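DTDP-4-dehydrorhamnose reductase (Sulfolobus tokodaii, PDB 2GGS) binds NADPH and probably uses it to reduce dTDP-4-dehydrorhamnose to dTDP-rhamnose. Local coordinates at residues 10-15 against 188-193; 83-88 against 138-143; 178-183 against 209-214. All blocks are in the same frame, centred on the assembly; numbering follows the deposited sequence.

Contact 1 (10-15 against 188-193). With NDP (NADPH dihydro-nicotinamide-adenine-dinucleotide phosphate), chain C.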
loop_
_atom_site.group_PDB
_atom_site.type_symbol
_atom_site.label_atom_id
_atom_site.label_comp_id
_atom_site.label_asym_id
_atom_site.label_seq_id
_atom_site.Cartn_x
_atom_site.Cartn_y
_atom_site.Cartn_z
ATOM N N GLY A 10 1.601 0.120 -10.303
ATOM C CA GLY A 10 1.442 -0.943 -9.291
ATOM C C GLY A 10 -0.050 -1.189 -9.034
ATOM O O GLY A 10 -0.920 -0.606 -9.688
ATOM N N GLN A 11 -0.344 -2.006 -8.027
ATOM C CA GLN A 11 -1.734 -2.409 -7.801
ATOM C C GLN A 11 -2.639 -1.226 -7.482
ATOM O O GLN A 11 -3.659 -0.999 -8.150
ATOM C CB GLN A 11 -1.819 -3.398 -6.652
ATOM C CG GLN A 11 -0.981 -4.658 -6.753
ATOM C CD GLN A 11 -1.317 -5.607 -5.641
ATOM O OE1 GLN A 11 -0.890 -5.416 -4.464
ATOM N NE2 GLN A 11 -1.994 -6.672 -5.980
ATOM N N LEU A 12 -2.233 -0.441 -6.477
ATOM C CA LEU A 12 -2.980 0.738 -6.075
ATOM C C LEU A 12 -2.938 1.781 -7.194
ATOM O O LEU A 12 -3.963 2.307 -7.567
ATOM C CB LEU A 12 -2.430 1.315 -4.762
ATOM C CG LEU A 12 -3.119 2.625 -4.377
ATOM C CD1 LEU A 12 -4.645 2.384 -4.156
ATOM C CD2 LEU A 12 -2.479 3.081 -3.062
ATOM N N GLY A 13 -1.756 2.017 -7.789
ATOM C CA GLY A 13 -1.640 3.035 -8.812
ATOM C C GLY A 13 -2.527 2.814 -10.023
ATOM O O GLY A 13 -3.087 3.748 -10.526
ATOM N N ILE A 14 -2.626 1.573 -10.507
ATOM C CA ILE A 14 -3.524 1.247 -11.641
ATOM C C ILE A 14 -4.948 1.706 -11.338
ATOM O O ILE A 14 -5.586 2.353 -12.164
ATOM C CB ILE A 14 -3.473 -0.219 -11.997
ATOM C CG1 ILE A 14 -2.092 -0.503 -12.610
ATOM C CG2 ILE A 14 -4.587 -0.594 -13.043
ATOM C CD1 ILE A 14 -1.747 -1.948 -12.734
ATOM N N GLU A 15 -5.401 1.343 -10.137
ATOM C CA GLU A 15 -6.750 1.650 -9.721
ATOM C C GLU A 15 -6.955 3.154 -9.486
ATOM O O GLU A 15 -7.985 3.708 -9.902
ATOM C CB GLU A 15 -7.143 0.793 -8.514
ATOM C CG GLU A 15 -7.147 -0.723 -8.846
ATOM C CD GLU A 15 -8.080 -1.083 -9.976
ATOM O OE1 GLU A 15 -9.192 -0.502 -10.052
ATOM O OE2 GLU A 15 -7.726 -1.968 -10.801
ATOM N N LYS A 188 -10.932 -0.685 -3.803
ATOM C CA LYS A 188 -11.614 -0.041 -2.668
ATOM C C LYS A 188 -10.761 1.022 -2.015
ATOM O O LYS A 188 -11.260 2.118 -1.683
ATOM C CB LYS A 188 -12.074 -1.076 -1.633
ATOM C CG LYS A 188 -13.187 -1.967 -2.168
ATOM C CD LYS A 188 -14.514 -1.197 -2.348
ATOM C CE LYS A 188 -15.618 -2.170 -2.754
ATOM N NZ LYS A 188 -16.653 -1.571 -3.663
ATOM N N LEU A 189 -9.476 0.703 -1.833
ATOM C CA LEU A 189 -8.487 1.680 -1.330
ATOM C C LEU A 189 -8.436 2.906 -2.254
ATOM O O LEU A 189 -8.436 4.024 -1.782
ATOM C CB LEU A 189 -7.100 1.034 -1.186
ATOM C CG LEU A 189 -6.085 2.036 -0.611
ATOM C CD1 LEU A 189 -6.582 2.766 0.681
ATOM C CD2 LEU A 189 -4.761 1.334 -0.368
ATOM N N ALA A 190 -8.405 2.704 -3.574
ATOM C CA ALA A 190 -8.348 3.841 -4.522
ATOM C C ALA A 190 -9.571 4.742 -4.388
ATOM O O ALA A 190 -9.436 5.967 -4.356
ATOM C CB ALA A 190 -8.228 3.344 -5.901
ATOM N N SER A 191 -10.738 4.105 -4.274
ATOM C CA SER A 191 -11.999 4.834 -4.099
ATOM C C SER A 191 -11.963 5.685 -2.812
ATOM O O SER A 191 -12.399 6.859 -2.830
ATOM C CB SER A 191 -13.175 3.867 -4.109
ATOM O OG SER A 191 -14.381 4.590 -3.889
ATOM N N ALA A 192 -11.425 5.127 -1.725
ATOM C CA ALA A 192 -11.279 5.884 -0.478
ATOM C C ALA A 192 -10.357 7.059 -0.642
ATOM O O ALA A 192 -10.651 8.170 -0.201
ATOM C CB ALA A 192 -10.818 4.990 0.643
ATOM N N ILE A 193 -9.216 6.828 -1.319
ATOM C CA ILE A 193 -8.241 7.882 -1.492
ATOM C C ILE A 193 -8.825 9.042 -2.310
ATOM O O ILE A 193 -8.658 10.214 -1.924
ATOM C CB ILE A 193 -6.912 7.320 -2.088
ATOM C CG1 ILE A 193 -6.216 6.447 -1.027
ATOM C CG2 ILE A 193 -5.970 8.489 -2.558
ATOM C CD1 ILE A 193 -5.049 5.544 -1.557
HETATM P PA NDP C . 3.206 -2.585 -6.049
HETATM O O1A NDP C . 4.320 -3.480 -5.697
HETATM O O2A NDP C . 2.154 -3.224 -6.875
HETATM O O5B NDP C . 3.706 -1.291 -6.805
HETATM C C5B NDP C . 4.950 -0.697 -6.478
HETATM C C4B NDP C . 5.057 0.519 -7.362
HETATM O O4B NDP C . 6.229 1.233 -6.961
HETATM C C3B NDP C . 5.143 0.185 -8.842
HETATM O O3B NDP C . 4.364 1.109 -9.553
HETATM C C2B NDP C . 6.633 0.418 -9.121
HETATM O O2B NDP C . 6.779 0.807 -10.453
HETATM C C1B NDP C . 6.901 1.572 -8.165
HETATM N N9A NDP C . 8.335 1.716 -7.895
HETATM C C8A NDP C . 9.127 0.871 -7.176
HETATM N N7A NDP C . 10.400 1.361 -7.193
HETATM C C5A NDP C . 10.394 2.494 -7.916
HETATM C C6A NDP C . 11.405 3.394 -8.274
HETATM N N6A NDP C . 12.703 3.131 -7.955
HETATM N N1A NDP C . 11.042 4.452 -9.063
HETATM C C2A NDP C . 9.742 4.682 -9.498
HETATM N N3A NDP C . 8.761 3.783 -9.155
HETATM C C4A NDP C . 9.098 2.720 -8.389
HETATM O O3 NDP C . 2.717 -2.020 -4.609
HETATM P PN NDP C . 1.190 -1.747 -4.136
HETATM O O1N NDP C . 0.378 -1.072 -5.124
HETATM O O2N NDP C . 0.791 -3.060 -3.577
HETATM O O5D NDP C . 1.483 -0.800 -2.881
HETATM C C5D NDP C . 1.161 0.586 -2.936
HETATM C C4D NDP C . 1.590 1.310 -1.666
HETATM O O4D NDP C . 0.914 0.725 -0.576
HETATM C C3D NDP C . 3.080 1.211 -1.350
HETATM O O3D NDP C . 3.380 2.425 -0.714
HETATM C C2D NDP C . 3.170 0.075 -0.361
HETATM O O2D NDP C . 4.334 0.199 0.437
HETATM C C1D NDP C . 1.855 0.316 0.420
HETATM N N1N NDP C . 1.408 -0.916 1.080
HETATM C C2N NDP C . 1.357 -2.060 0.329
HETATM C C3N NDP C . 0.769 -3.221 0.811
HETATM C C7N NDP C . 0.741 -4.434 -0.060
HETATM O O7N NDP C . 0.363 -5.668 0.507
HETATM N N7N NDP C . 1.084 -4.338 -1.343
HETATM C C4N NDP C . 0.173 -3.262 2.207
HETATM C C5N NDP C . 0.307 -1.967 2.974
HETATM C C6N NDP C . 0.906 -0.858 2.364
HETATM P P2B NDP C . 7.332 -0.235 -11.620
HETATM O O1X NDP C . 6.895 0.440 -12.856
HETATM O O2X NDP C . 6.716 -1.576 -11.404
HETATM O O3X NDP C . 8.873 -0.374 -11.516
#
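Helix 11-20, the first helix of the Rossmann fold, packs on helix 186-199 through Leu12, which reaches Leu189, Ala190 and Ile193. The two short axes come within 8.8 Å and cross at -58°, and no hydrogen bond joins them. Leu12 has CG anti to its backbone N (chi1 175°), and both its methyls make contact. CD1 sits 3.8 Å from Leu189 CG, where the two leucine side chains cross at about a right angle, and it also lies beside the backbone N of Ala190. CD2 meets Ile193 tip to tip, 3.9 Å from its CD1. One turn on, Glu15 CB rests against Ala190 CB at 3.8 Å, while the Glu15 carboxylate turns elsewhere and forms salt bridges with Arg156 and Arg18. The other end of the segment belongs to the glycine-rich Gly-X-X-Gly-X-X-Gly turn of extended short-chain dehydrogenases, with Gly10 at the helix N-cap and Gly13 as its last glycine. A CB on Gly10 would collide with O5B of the NADPH. Two backbone N-H groups of the first turn grip the pyrophosphate: Gln11 N donates to NDP O2A at 3.0 Å, and Leu12 N donates to NDP O1N at 3.0 Å in a nearly straight bond (176°). The positive end of the helix would probably help to balance the phosphate charge. Gln11 CG lies 3.4 Å from NDP O2A, and the side chain also touches Arg156 and Asn157. An alanine in place of Gln11 would keep the backbone bond but would probably open a gap between the pyrophosphate and those two residues, leaving O2A without the cover of CG. Leu189 and Ile193 also pack on strand 147-151 of the central sheet.

Contact 2 (83-88 against 138-143). With NDP (NADPH dihydro-nicotinamide-adenine-dinucleotide phosphate), chain C.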
loop_
_atom_site.group_PDB
_atom_site.type_symbol
_atom_site.label_atom_id
_atom_site.label_comp_id
_atom_site.label_asym_id
_atom_site.label_seq_id
_atom_site.Cartn_x
_atom_site.Cartn_y
_atom_site.Cartn_z
ATOM N N ILE A 83 14.297 3.867 -1.857
ATOM C CA ILE A 83 12.983 4.073 -2.493
ATOM C C ILE A 83 11.905 4.261 -1.417
ATOM O O ILE A 83 11.063 5.135 -1.579
ATOM C CB ILE A 83 12.607 2.958 -3.516
ATOM C CG1 ILE A 83 11.290 3.245 -4.270
ATOM C CG2 ILE A 83 12.549 1.562 -2.842
ATOM C CD1 ILE A 83 11.153 4.614 -4.904
ATOM N N ASN A 84 11.957 3.449 -0.354
ATOM C CA ASN A 84 10.868 3.483 0.641
ATOM C C ASN A 84 10.974 4.634 1.604
ATOM O O ASN A 84 9.950 5.072 2.187
ATOM C CB ASN A 84 10.852 2.181 1.426
ATOM C CG ASN A 84 10.327 1.025 0.625
ATOM O OD1 ASN A 84 9.803 1.179 -0.488
ATOM N ND2 ASN A 84 10.419 -0.156 1.228
ATOM N N ALA A 85 12.192 5.152 1.771
ATOM C CA ALA A 85 12.410 6.246 2.704
ATOM C C ALA A 85 12.986 7.489 2.011
ATOM O O ALA A 85 12.344 8.541 1.938
ATOM C CB ALA A 85 13.289 5.801 3.884
ATOM N N GLU A 86 14.192 7.374 1.443
ATOM C CA GLU A 86 14.880 8.605 1.040
ATOM C C GLU A 86 14.156 9.356 -0.095
ATOM O O GLU A 86 14.157 10.562 -0.091
ATOM C CB GLU A 86 16.338 8.294 0.632
ATOM C CG GLU A 86 17.226 9.543 0.693
ATOM C CD GLU A 86 18.705 9.205 0.630
ATOM O OE1 GLU A 86 19.038 8.034 0.339
ATOM O OE2 GLU A 86 19.505 10.133 0.869
ATOM N N ALA A 87 13.534 8.643 -1.033
ATOM C CA ALA A 87 12.810 9.281 -2.144
ATOM C C ALA A 87 11.743 10.204 -1.606
ATOM O O ALA A 87 11.462 11.254 -2.200
ATOM C CB ALA A 87 12.206 8.242 -3.105
ATOM N N VAL A 88 11.144 9.793 -0.465
ATOM C CA VAL A 88 10.073 10.587 0.145
ATOM C C VAL A 88 10.599 11.961 0.552
ATOM O O VAL A 88 9.885 12.964 0.426
ATOM C CB VAL A 88 9.410 9.863 1.346
ATOM C CG1 VAL A 88 8.247 10.732 1.900
ATOM C CG2 VAL A 88 8.887 8.511 0.923
ATOM N N GLU A 138 7.622 7.474 6.298
ATOM C CA GLU A 138 6.574 8.210 7.033
ATOM C C GLU A 138 7.144 9.417 7.736
ATOM O O GLU A 138 6.500 10.481 7.841
ATOM C CB GLU A 138 5.940 7.367 8.155
ATOM C CG GLU A 138 5.021 6.339 7.738
ATOM C CD GLU A 138 4.115 5.918 8.876
ATOM O OE1 GLU A 138 3.322 4.999 8.632
ATOM O OE2 GLU A 138 4.224 6.497 9.997
ATOM N N THR A 139 8.336 9.237 8.275
ATOM C CA THR A 139 8.979 10.266 9.070
ATOM C C THR A 139 9.341 11.432 8.163
ATOM O O THR A 139 9.086 12.604 8.496
ATOM C CB THR A 139 10.167 9.676 9.836
ATOM O OG1 THR A 139 9.703 8.543 10.607
ATOM C CG2 THR A 139 10.819 10.708 10.769
ATOM N N PHE A 140 9.888 11.143 6.982
ATOM C CA PHE A 140 10.129 12.245 6.046
ATOM C C PHE A 140 8.839 12.928 5.593
ATOM O O PHE A 140 8.850 14.125 5.306
ATOM C CB PHE A 140 10.853 11.756 4.784
ATOM C CG PHE A 140 12.298 11.361 4.987
ATOM C CD1 PHE A 140 13.246 12.250 5.511
ATOM C CD2 PHE A 140 12.717 10.078 4.597
ATOM C CE1 PHE A 140 14.607 11.851 5.611
ATOM C CE2 PHE A 140 14.083 9.646 4.691
ATOM C CZ PHE A 140 15.020 10.552 5.216
ATOM N N ALA A 141 7.753 12.157 5.487
ATOM C CA ALA A 141 6.456 12.630 4.966
ATOM C C ALA A 141 5.663 13.467 5.975
ATOM O O ALA A 141 4.737 14.185 5.580
ATOM C CB ALA A 141 5.629 11.479 4.485
ATOM N N LEU A 142 6.047 13.395 7.248
ATOM C CA LEU A 142 5.335 14.110 8.326
ATOM C C LEU A 142 5.448 15.608 8.137
ATOM O O LEU A 142 6.524 16.154 8.304
ATOM C CB LEU A 142 5.864 13.699 9.714
ATOM C CG LEU A 142 5.246 12.419 10.258
ATOM C CD1 LEU A 142 6.134 11.722 11.320
ATOM C CD2 LEU A 142 3.855 12.729 10.828
ATOM N N GLN A 143 4.330 16.248 7.766
ATOM C CA GLN A 143 4.314 17.683 7.498
ATOM C C GLN A 143 2.971 18.245 7.951
ATOM O O GLN A 143 1.957 17.540 7.902
ATOM C CB GLN A 143 4.556 17.999 6.004
ATOM C CG GLN A 143 5.838 17.420 5.392
ATOM C CD GLN A 143 7.119 17.998 5.999
ATOM O OE1 GLN A 143 7.162 19.159 6.401
ATOM N NE2 GLN A 143 8.175 17.176 6.067
HETATM P PA NDP C . 3.206 -2.585 -6.049
HETATM O O1A NDP C . 4.320 -3.480 -5.697
HETATM O O2A NDP C . 2.154 -3.224 -6.875
HETATM O O5B NDP C . 3.706 -1.291 -6.805
HETATM C C5B NDP C . 4.950 -0.697 -6.478
HETATM C C4B NDP C . 5.057 0.519 -7.362
HETATM O O4B NDP C . 6.229 1.233 -6.961
HETATM C C3B NDP C . 5.143 0.185 -8.842
HETATM O O3B NDP C . 4.364 1.109 -9.553
HETATM C C2B NDP C . 6.633 0.418 -9.121
HETATM O O2B NDP C . 6.779 0.807 -10.453
HETATM C C1B NDP C . 6.901 1.572 -8.165
HETATM N N9A NDP C . 8.335 1.716 -7.895
HETATM C C8A NDP C . 9.127 0.871 -7.176
HETATM N N7A NDP C . 10.400 1.361 -7.193
HETATM C C5A NDP C . 10.394 2.494 -7.916
HETATM C C6A NDP C . 11.405 3.394 -8.274
HETATM N N6A NDP C . 12.703 3.131 -7.955
HETATM N N1A NDP C . 11.042 4.452 -9.063
HETATM C C2A NDP C . 9.742 4.682 -9.498
HETATM N N3A NDP C . 8.761 3.783 -9.155
HETATM C C4A NDP C . 9.098 2.720 -8.389
HETATM O O3 NDP C . 2.717 -2.020 -4.609
HETATM P PN NDP C . 1.190 -1.747 -4.136
HETATM O O1N NDP C . 0.378 -1.072 -5.124
HETATM O O2N NDP C . 0.791 -3.060 -3.577
HETATM O O5D NDP C . 1.483 -0.800 -2.881
HETATM C C5D NDP C . 1.161 0.586 -2.936
HETATM C C4D NDP C . 1.590 1.310 -1.666
HETATM O O4D NDP C . 0.914 0.725 -0.576
HETATM C C3D NDP C . 3.080 1.211 -1.350
HETATM O O3D NDP C . 3.380 2.425 -0.714
HETATM C C2D NDP C . 3.170 0.075 -0.361
HETATM O O2D NDP C . 4.334 0.199 0.437
HETATM C C1D NDP C . 1.855 0.316 0.420
HETATM N N1N NDP C . 1.408 -0.916 1.080
HETATM C C2N NDP C . 1.357 -2.060 0.329
HETATM C C3N NDP C . 0.769 -3.221 0.811
HETATM C C7N NDP C . 0.741 -4.434 -0.060
HETATM O O7N NDP C . 0.363 -5.668 0.507
HETATM N N7N NDP C . 1.084 -4.338 -1.343
HETATM C C4N NDP C . 0.173 -3.262 2.207
HETATM C C5N NDP C . 0.307 -1.967 2.974
HETATM C C6N NDP C . 0.906 -0.858 2.364
HETATM P P2B NDP C . 7.332 -0.235 -11.620
HETATM O O1X NDP C . 6.895 0.440 -12.856
HETATM O O2X NDP C . 6.716 -1.576 -11.404
HETATM O O3X NDP C . 8.873 -0.374 -11.516
#
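The Phe140 ring leans obliquely on the backbone of helix 77-97, meeting Ala85 O and Glu86 CA through its CD2-CE2 side. Ala85 O is 3.1 Å from Phe140 CD2, and Glu86 CA is 3.9 Å from Phe140 CE2. The methyl of Ala85 adds an apolar touch on the same CE2, and the Phe140 side chain also touches Tyr81 and Arg89 of helix 77-97. The second flat group is the Gln143 amide: its NE2 donates to Phe140 O at 3.2 Å, with that oxygen in the amide plane, which ties the residues beyond the helix end back to its last turn. At the base of the Phe140 side chain, Val88 has CG1 anti to its backbone N (chi1 -177°). That methyl packs 4.0 Å from Phe140 CB and 3.8 Å from Ala141 CB, so that one methyl touches both residues of helix 129-141. Ala85, within the wider pi-type turn at 83-86, also accepts the backbone N-H of Val88 through its O. At the start of that turn, Ile83 faces the cofactor, with its CD1 3.6 Å from NDP C6A of the adenine. Asn84 is held by Met67 N and by Ser133 OG, the latter on helix 129-141, so a polar bond joins the helices beside the apolar contact. Ala141 also packs on Ile148 of the central sheet. Helix 129-141 carries Tyr130 and Lys134, both hydrogen-bonded to NADPH and spaced as in the Tyr-X-X-X-Lys signature of short-chain dehydrogenases; the pairing is that of two neighbouring helices of their Rossmann fold.

Contact 3 (178-183 against 209-214)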
loop_
_atom_site.group_PDB
_atom_site.type_symbol
_atom_site.label_atom_id
_atom_site.label_comp_id
_atom_site.label_asym_id
_atom_site.label_seq_id
_atom_site.Cartn_x
_atom_site.Cartn_y
_atom_site.Cartn_z
ATOM N N LYS A 178 0.020 -17.987 10.515
ATOM C CA LYS A 178 -0.810 -17.755 11.699
ATOM C C LYS A 178 -0.662 -16.317 12.172
ATOM O O LYS A 178 0.285 -15.990 12.894
ATOM C CB LYS A 178 -0.458 -18.729 12.834
ATOM C CG LYS A 178 -1.398 -18.664 14.059
ATOM C CD LYS A 178 -0.959 -19.690 15.118
ATOM C CE LYS A 178 -1.554 -19.459 16.478
ATOM N NZ LYS A 178 -0.773 -20.282 17.458
ATOM N N GLY A 179 -1.619 -15.480 11.773
ATOM C CA GLY A 179 -1.645 -14.082 12.183
ATOM C C GLY A 179 -2.725 -13.348 11.417
ATOM O O GLY A 179 -3.323 -13.913 10.488
ATOM N N TYR A 180 -2.936 -12.089 11.789
ATOM C CA TYR A 180 -4.119 -11.291 11.387
ATOM C C TYR A 180 -3.542 -10.162 10.559
ATOM O O TYR A 180 -2.519 -9.577 10.953
ATOM C CB TYR A 180 -4.892 -10.833 12.580
ATOM C CG TYR A 180 -5.416 -12.022 13.374
ATOM C CD1 TYR A 180 -4.597 -12.649 14.285
ATOM C CD2 TYR A 180 -6.724 -12.492 13.193
ATOM C CE1 TYR A 180 -5.026 -13.732 14.996
ATOM C CE2 TYR A 180 -7.199 -13.613 13.932
ATOM C CZ TYR A 180 -6.328 -14.207 14.833
ATOM O OH TYR A 180 -6.729 -15.290 15.602
ATOM N N TYR A 181 -4.255 -9.716 9.547
ATOM C CA TYR A 181 -4.270 -8.323 9.158
ATOM C C TYR A 181 -5.575 -7.757 8.615
ATOM O O TYR A 181 -6.642 -8.288 8.930
ATOM C CB TYR A 181 -3.148 -8.303 8.049
ATOM C CG TYR A 181 -3.467 -9.046 6.716
ATOM C CD1 TYR A 181 -4.244 -10.229 6.687
ATOM C CD2 TYR A 181 -2.942 -8.585 5.506
ATOM C CE1 TYR A 181 -4.547 -10.885 5.495
ATOM C CE2 TYR A 181 -3.206 -9.251 4.296
ATOM C CZ TYR A 181 -4.014 -10.400 4.289
ATOM O OH TYR A 181 -4.306 -11.013 3.084
ATOM N N SER A 182 -5.509 -6.686 7.807
ATOM C CA SER A 182 -6.721 -6.034 7.358
ATOM C C SER A 182 -6.736 -5.772 5.821
ATOM O O SER A 182 -6.703 -4.625 5.380
ATOM C CB SER A 182 -6.946 -4.717 8.143
ATOM O OG SER A 182 -5.762 -3.998 8.218
ATOM N N PRO A 183 -6.842 -6.847 5.030
ATOM C CA PRO A 183 -6.640 -6.717 3.584
ATOM C C PRO A 183 -7.721 -5.845 2.934
ATOM O O PRO A 183 -8.910 -5.967 3.265
ATOM C CB PRO A 183 -6.737 -8.167 3.085
ATOM C CG PRO A 183 -7.592 -8.875 4.156
ATOM C CD PRO A 183 -7.111 -8.247 5.433
ATOM N N GLY A 209 -8.967 -2.928 5.582
ATOM C CA GLY A 209 -10.125 -3.830 5.582
ATOM C C GLY A 209 -10.494 -4.289 6.985
ATOM O O GLY A 209 -10.038 -3.754 7.954
ATOM N N GLU A 210 -11.356 -5.294 7.067
ATOM C CA GLU A 210 -11.727 -5.876 8.358
ATOM C C GLU A 210 -10.630 -6.844 8.794
ATOM O O GLU A 210 -9.995 -7.512 7.957
ATOM C CB GLU A 210 -13.059 -6.633 8.210
ATOM C CG GLU A 210 -14.228 -5.780 7.785
ATOM C CD GLU A 210 -15.066 -5.335 8.976
ATOM O OE1 GLU A 210 -16.013 -4.557 8.759
ATOM O OE2 GLU A 210 -14.757 -5.730 10.127
ATOM N N ARG A 211 -10.391 -6.919 10.104
ATOM C CA ARG A 211 -9.401 -7.850 10.658
ATOM C C ARG A 211 -9.752 -9.310 10.309
ATOM O O ARG A 211 -10.880 -9.743 10.547
ATOM C CB ARG A 211 -9.328 -7.696 12.173
ATOM C CG ARG A 211 -8.400 -8.723 12.889
ATOM C CD ARG A 211 -8.394 -8.388 14.409
ATOM N NE ARG A 211 -7.514 -9.241 15.201
ATOM C CZ ARG A 211 -7.836 -10.446 15.672
ATOM N NH1 ARG A 211 -9.039 -10.954 15.449
ATOM N NH2 ARG A 211 -6.952 -11.122 16.404
ATOM N N ILE A 212 -8.795 -10.051 9.748
ATOM C CA ILE A 212 -9.008 -11.446 9.386
ATOM C C ILE A 212 -7.692 -12.196 9.448
ATOM O O ILE A 212 -6.626 -11.602 9.273
ATOM C CB ILE A 212 -9.648 -11.559 7.951
ATOM C CG1 ILE A 212 -10.281 -12.938 7.686
ATOM C CG2 ILE A 212 -8.594 -11.217 6.865
ATOM C CD1 ILE A 212 -11.030 -13.039 6.334
ATOM N N SER A 213 -7.760 -13.500 9.736
ATOM C CA SER A 213 -6.560 -14.323 9.730
ATOM C C SER A 213 -6.257 -14.766 8.301
ATOM O O SER A 213 -7.165 -14.869 7.456
ATOM C CB SER A 213 -6.730 -15.537 10.688
ATOM O OG SER A 213 -7.613 -16.513 10.138
ATOM N N ARG A 214 -4.984 -15.061 8.007
ATOM C CA ARG A 214 -4.684 -15.566 6.670
ATOM C C ARG A 214 -5.400 -16.882 6.398
ATOM O O ARG A 214 -5.831 -17.145 5.276
ATOM C CB ARG A 214 -3.173 -15.783 6.522
ATOM C CG ARG A 214 -2.408 -14.516 6.118
ATOM C CD ARG A 214 -2.072 -13.654 7.259
ATOM N NE ARG A 214 -1.120 -12.586 6.893
ATOM C CZ ARG A 214 -0.786 -11.579 7.688
ATOM N NH1 ARG A 214 -1.330 -11.457 8.896
ATOM N NH2 ARG A 214 0.093 -10.678 7.266
HETATM O O HOH W 1 -11.424 -6.503 4.137
#
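Tyr180 and Tyr181 pair with Ser213 and Ile212 in a short antiparallel two-stranded sheet, apart from the central Rossmann sheet. Tyr181 and Ile212 form the hydrogen-bonded pair, Ile212 N giving to Tyr181 O at 2.9 Å, and Arg214 N gives to Gly179 O where helix 214-224 starts. Each tyrosine carries a flat arginine. The Arg211 guanidinium stacks on Tyr180 with planes 12° apart, and Arg211 NH2 sits over the ring centre, 3.2 Å above its plane. On the other side of the sheet, the Tyr181 ring is sandwiched: Pro183 CD lies over the centre of one face, and Arg214 CZ lies over the opposite face, offset toward the rim, 4.1 Å from the ring centroid. The Arg211-Tyr180 and Arg214-Tyr181 stacks are both cation-pi contacts. Pro183 CD also touches Ile212 CG2 at 3.6 Å. In the second shell, Asp247 makes a salt bridge with Arg211 NE and so helps to set that guanidinium, while Phe160 touches both Tyr181 and Arg214. Ser213 OG caps helix 214-224 at Glu216 N. The Tyr181 side chain comes within about 6 Å of the NADPH (nearest atoms), without touching it. At the far end, one water donates to Pro183 O at 2.7 Å and accepts from Glu210 N.

Overall arrangement
Contacts 1 and 2 belong to the Rossmann core, their centres 20 Å apart, and both touch the NADPH: the first at the pyrophosphate, the second at the adenine. They share strand 147-151, with Ile149 and Thr151 meeting contact 1 and Ile148 meeting contact 2, consistent with helix layers on the two faces of the central sheet. The centre of contact 3 is about 19 Å from that of contact 1 and about 26 Å from that of contact 2, across the chain's centre from the latter. Along the chain, contact 2 is nested inside the loop closed by contact 1, while contacts 1 and 3 interleave: 178-183 precedes 188-193, and 209-214 follows it. The small antiparallel sheet is thereby tied to the cofactor-binding core.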